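PDB 4HTL: beta-glucoside kinase from Listeria monocytogenes, which catalyses the ATP-dependent phosphorylation of cellobiose to cellobiose-6'-phosphate and may also act as a transcriptional regulator of the cellobiose PTS operon. Local coordinates for residues E196-G200 against E201-A205; R82-N86 against F87-E91. All coordinates share one frame; numbering follows the deposited sequence.

How the interactions relate
Both contacts are local ones at the N-terminal ends of helices, and in each a polar side chain caps the helix. Interaction 2 comes first along the chain: residues 82-91 lead from strand 74-77 through a turn into strand 87-88 and on to helix 89-97. Interaction 1 follows much later, where the loop after helix 180-191 enters helix 200-208. Their centres lie 37 Å apart and their nearest atoms about 23 Å apart, so they belong to separate regions of a ROK-family kinase with the actin-like ATPase fold. Residues 82-91 approach the predicted ATP site through Phe-84, close to Ile-11, whereas residues 196-205 pack among helices away from it.

Interaction 1: E196-G200 against E201-A205; sequences EEITG and EEIFA
A capping box opens helix 200-208, with Thr-199 as N-cap and Glu-202 as its reciprocal partner three residues on. Thr-199 OG1 accepts from Glu-202 N at 3.0 Å, while Glu-202 returns the grip by taking the Thr-199 N-H on OE1 at 3.1 Å. This second bond is fairly straight, with an N-H...O angle of 159°, and uses the lone pair of OE1 that points away from OE2. The reach depends on the Glu-202 torsions: chi1 of 84° sets CG between the backbone N and the carbonyl carbon, and an extended chi2 then carries the carboxylate back past the threonine, the two side chains crossing at about a right angle. The other oxygen, OE2, forms a salt bridge with Arg-193, so both carboxylate oxygens are engaged.

Backbone bonding starts with weak bonds to Thr-199 O from Ile-203 N and from Glu-202 N, which is shared between Thr-199 O and OG1; it becomes regular at Phe-204 N to Gly-200 O, 3.1 Å and nearly linear at 171°. On the buried side, Ile-198 packs on Tyr-187 and Ala-188 of helix 180-191, and Ile-203 joins it against Tyr-187. Phe-204 turns to Ile-218 and Tyr-222 of helix 212-236. The two isoleucines meet through a methyl contact, Ile-198 CG2 lying 4.1 Å from Ile-203 CD1.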
# COMPACT_ATOMS: atom_id res chain seq x y z
N GLU A 196 32.44 -10.40 8.85
CA GLU A 196 33.13 -9.10 8.89
C GLU A 196 34.11 -8.90 7.74
O GLU A 196 34.41 -7.75 7.40
CB GLU A 196 33.78 -8.85 10.27
CG GLU A 196 34.80 -9.88 10.73
CD GLU A 196 34.19 -10.99 11.59
OE1 GLU A 196 34.93 -11.50 12.46
OE2 GLU A 196 32.99 -11.36 11.39
N GLU A 197 34.56 -10.00 7.12
CA GLU A 197 35.53 -9.99 6.01
C GLU A 197 34.90 -10.03 4.62
O GLU A 197 35.60 -10.01 3.59
CB GLU A 197 36.49 -11.16 6.18
CG GLU A 197 37.47 -10.90 7.33
CD GLU A 197 38.29 -12.11 7.73
OE1 GLU A 197 38.42 -13.06 6.92
OE2 GLU A 197 38.80 -12.10 8.87
N ILE A 198 33.57 -10.07 4.58
CA ILE A 198 32.83 -10.15 3.32
C ILE A 198 32.23 -8.78 2.97
O ILE A 198 31.58 -8.13 3.80
CB ILE A 198 31.72 -11.21 3.41
CG1 ILE A 198 32.33 -12.61 3.60
CG2 ILE A 198 30.80 -11.17 2.18
CD1 ILE A 198 31.35 -13.61 4.13
N THR A 199 32.41 -8.37 1.72
CA THR A 199 31.85 -7.13 1.19
C THR A 199 30.75 -7.45 0.16
O THR A 199 30.80 -8.49 -0.50
CB THR A 199 32.96 -6.32 0.49
OG1 THR A 199 33.41 -7.03 -0.67
CG2 THR A 199 34.17 -6.09 1.47
N GLY A 200 29.79 -6.55 -0.01
CA GLY A 200 28.83 -6.67 -1.10
C GLY A 200 29.52 -6.66 -2.44
O GLY A 200 29.12 -7.39 -3.35
N GLU A 201 30.59 -5.87 -2.54
CA GLU A 201 31.31 -5.72 -3.80
C GLU A 201 31.87 -7.07 -4.25
O GLU A 201 31.81 -7.42 -5.45
CB GLU A 201 32.43 -4.67 -3.65
CG GLU A 201 33.22 -4.42 -4.92
CD GLU A 201 34.31 -3.40 -4.72
OE1 GLU A 201 34.03 -2.33 -4.12
OE2 GLU A 201 35.47 -3.64 -5.15
N GLU A 202 32.38 -7.86 -3.32
CA GLU A 202 33.00 -9.16 -3.73
C GLU A 202 31.96 -10.15 -4.19
O GLU A 202 32.20 -10.92 -5.10
CB GLU A 202 33.87 -9.78 -2.65
CG GLU A 202 33.23 -10.61 -1.58
CD GLU A 202 34.25 -11.07 -0.57
OE1 GLU A 202 34.36 -10.43 0.50
OE2 GLU A 202 34.97 -12.06 -0.84
N ILE A 203 30.79 -10.11 -3.56
CA ILE A 203 29.69 -11.00 -3.98
C ILE A 203 29.30 -10.67 -5.43
O ILE A 203 29.17 -11.54 -6.24
CB ILE A 203 28.48 -10.95 -3.05
CG1 ILE A 203 28.85 -11.35 -1.61
CG2 ILE A 203 27.34 -11.85 -3.57
CD1 ILE A 203 27.82 -10.99 -0.56
N PHE A 204 29.10 -9.40 -5.76
CA PHE A 204 28.80 -9.02 -7.12
C PHE A 204 29.92 -9.29 -8.10
O PHE A 204 29.64 -9.58 -9.28
CB PHE A 204 28.40 -7.54 -7.20
CG PHE A 204 26.94 -7.30 -6.85
CD1 PHE A 204 25.95 -7.68 -7.74
CD2 PHE A 204 26.57 -6.74 -5.64
CE1 PHE A 204 24.62 -7.51 -7.44
CE2 PHE A 204 25.24 -6.52 -5.34
CZ PHE A 204 24.26 -6.90 -6.25
N ALA A 205 31.17 -9.12 -7.67
CA ALA A 205 32.30 -9.45 -8.52
C ALA A 205 32.31 -10.94 -8.84
O ALA A 205 32.48 -11.34 -10.00
CB ALA A 205 33.64 -8.99 -7.88

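Interaction 2: R82-N86 against F87-E91; sequences RRFDN and FNLKE
Phe-87 is the hub of the aromatic and cationic contacts in this turn, which joins strand 74-77 to strand 87-88 and helix 89-97. The guanidinium of Arg-83 lies over one face of its ring in a cation-pi interaction, CZ standing 4.5 Å from the Phe-87 ring centroid and 15° off the normal. The two planes are inclined by 61°, so the group does not lie flat on the ring; NH1 makes the nearest approach, 3.7 Å from Phe-87 CD1. A bend at its second torsion folds the arginine back to this position, and its NE is tied to Asp-41 by a salt bridge.

The rings of Phe-84 and Phe-87 are nearly parallel, with planes at 26°, but displaced so that they meet mainly at their rims; Phe-84 CD1 and Phe-87 CD2 touch at 3.5 Å. Phe-84 also meets Leu-89, and both residues pack on Leu-44 of helix 40-52 and on Ile-75.

In the backbone, a weak bond of 3.3 Å from Phe-87 N to Phe-84 O closes the turn. Phe-87 is also hydrogen-bonded through its main chain to Ile-75 of strand 74-77, which it faces together with Asn-86 as a G1 beta bulge.

Among the polar side chains, Arg-82 presents NE and NH2 to the two carboxylate oxygens of Asp-85, a salt bridge with NE to OD2 at 2.7 Å and NH2 to OD1 at 2.8 Å, both oxygens close to the guanidinium plane. Asn-88 N-caps helix 89-97, its OD1 accepting from Glu-91 N at 2.8 Å, the donor lying well above the carbonyl plane.

The Arg-82/Asp-85 bridge thus ties the 3-10 segment to the turn and Asn-88 caps the following helix, while the positive charge of Arg-83 is probably shared between the Phe-87 face and the carboxylate of Asp-41.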
# COMPACT_ATOMS: atom_id res chain seq x y z
N ARG A 82 16.27 3.76 21.35
CA ARG A 82 15.32 3.52 22.46
C ARG A 82 15.09 4.80 23.29
O ARG A 82 14.00 5.02 23.82
CB ARG A 82 15.80 2.39 23.39
CG ARG A 82 15.85 0.99 22.79
CD ARG A 82 14.47 0.33 22.72
NE ARG A 82 13.59 1.07 21.83
CZ ARG A 82 13.66 1.05 20.49
NH1 ARG A 82 14.55 0.26 19.87
NH2 ARG A 82 12.84 1.81 19.76
N ARG A 83 16.12 5.65 23.39
CA ARG A 83 16.00 6.90 24.14
C ARG A 83 14.88 7.83 23.62
O ARG A 83 14.35 8.66 24.36
CB ARG A 83 17.36 7.65 24.19
CG ARG A 83 17.34 9.08 24.75
CD ARG A 83 17.08 9.19 26.25
NE ARG A 83 17.04 10.59 26.67
CZ ARG A 83 15.96 11.38 26.66
NH1 ARG A 83 14.78 10.94 26.24
NH2 ARG A 83 16.06 12.64 27.07
N PHE A 84 14.54 7.69 22.34
CA PHE A 84 13.55 8.53 21.72
C PHE A 84 12.14 7.90 21.73
O PHE A 84 11.20 8.52 21.24
CB PHE A 84 13.97 8.89 20.28
CG PHE A 84 15.17 9.81 20.17
CD1 PHE A 84 15.78 10.39 21.28
CD2 PHE A 84 15.71 10.09 18.92
CE1 PHE A 84 16.89 11.22 21.15
CE2 PHE A 84 16.80 10.94 18.79
CZ PHE A 84 17.39 11.51 19.91
N ASP A 85 11.97 6.70 22.28
CA ASP A 85 10.60 6.14 22.45
C ASP A 85 9.75 7.05 23.35
O ASP A 85 10.16 7.39 24.47
CB ASP A 85 10.63 4.76 23.11
CG ASP A 85 11.23 3.68 22.25
OD1 ASP A 85 11.26 3.80 21.00
OD2 ASP A 85 11.67 2.68 22.86
N ASN A 86 8.56 7.40 22.89
CA ASN A 86 7.67 8.27 23.64
C ASN A 86 8.39 9.55 24.09
O ASN A 86 8.26 9.96 25.24
CB ASN A 86 7.06 7.53 24.85
CG ASN A 86 5.98 8.33 25.52
OD1 ASN A 86 5.24 9.06 24.86
ND2 ASN A 86 5.90 8.24 26.84
N PHE A 87 9.15 10.17 23.16
CA PHE A 87 9.93 11.37 23.45
C PHE A 87 9.53 12.49 22.51
O PHE A 87 9.60 12.31 21.29
CB PHE A 87 11.41 11.06 23.24
CG PHE A 87 12.33 12.22 23.46
CD1 PHE A 87 12.23 13.00 24.62
CD2 PHE A 87 13.33 12.50 22.55
CE1 PHE A 87 13.10 14.07 24.83
CE2 PHE A 87 14.21 13.56 22.77
CZ PHE A 87 14.09 14.35 23.90
N ASN A 88 9.13 13.63 23.06
CA ASN A 88 8.83 14.77 22.22
C ASN A 88 10.09 15.57 21.95
O ASN A 88 10.44 16.50 22.67
CB ASN A 88 7.71 15.61 22.79
CG ASN A 88 7.11 16.51 21.73
OD1 ASN A 88 7.85 17.18 20.99
ND2 ASN A 88 5.78 16.47 21.60
N LEU A 89 10.75 15.20 20.86
CA LEU A 89 12.01 15.83 20.45
C LEU A 89 11.77 17.27 19.96
O LEU A 89 12.62 18.14 20.15
CB LEU A 89 12.69 14.99 19.37
CG LEU A 89 13.99 15.57 18.79
CD1 LEU A 89 15.05 15.85 19.85
CD2 LEU A 89 14.52 14.60 17.73
N LYS A 90 10.61 17.53 19.38
CA LYS A 90 10.26 18.93 19.00
C LYS A 90 10.21 19.82 20.24
O LYS A 90 10.81 20.90 20.26
CB LYS A 90 8.93 18.98 18.25
CG LYS A 90 8.46 20.38 17.80
CD LYS A 90 7.14 20.33 17.03
CE LYS A 90 6.52 21.74 16.95
NZ LYS A 90 5.26 21.71 16.18
N GLU A 91 9.51 19.38 21.27
CA GLU A 91 9.38 20.20 22.48
C GLU A 91 10.69 20.34 23.22
O GLU A 91 10.94 21.38 23.82
CB GLU A 91 8.32 19.64 23.40
CG GLU A 91 6.91 19.86 22.89
CD GLU A 91 5.87 19.21 23.77
OE1 GLU A 91 4.68 19.39 23.46
OE2 GLU A 91 6.22 18.51 24.75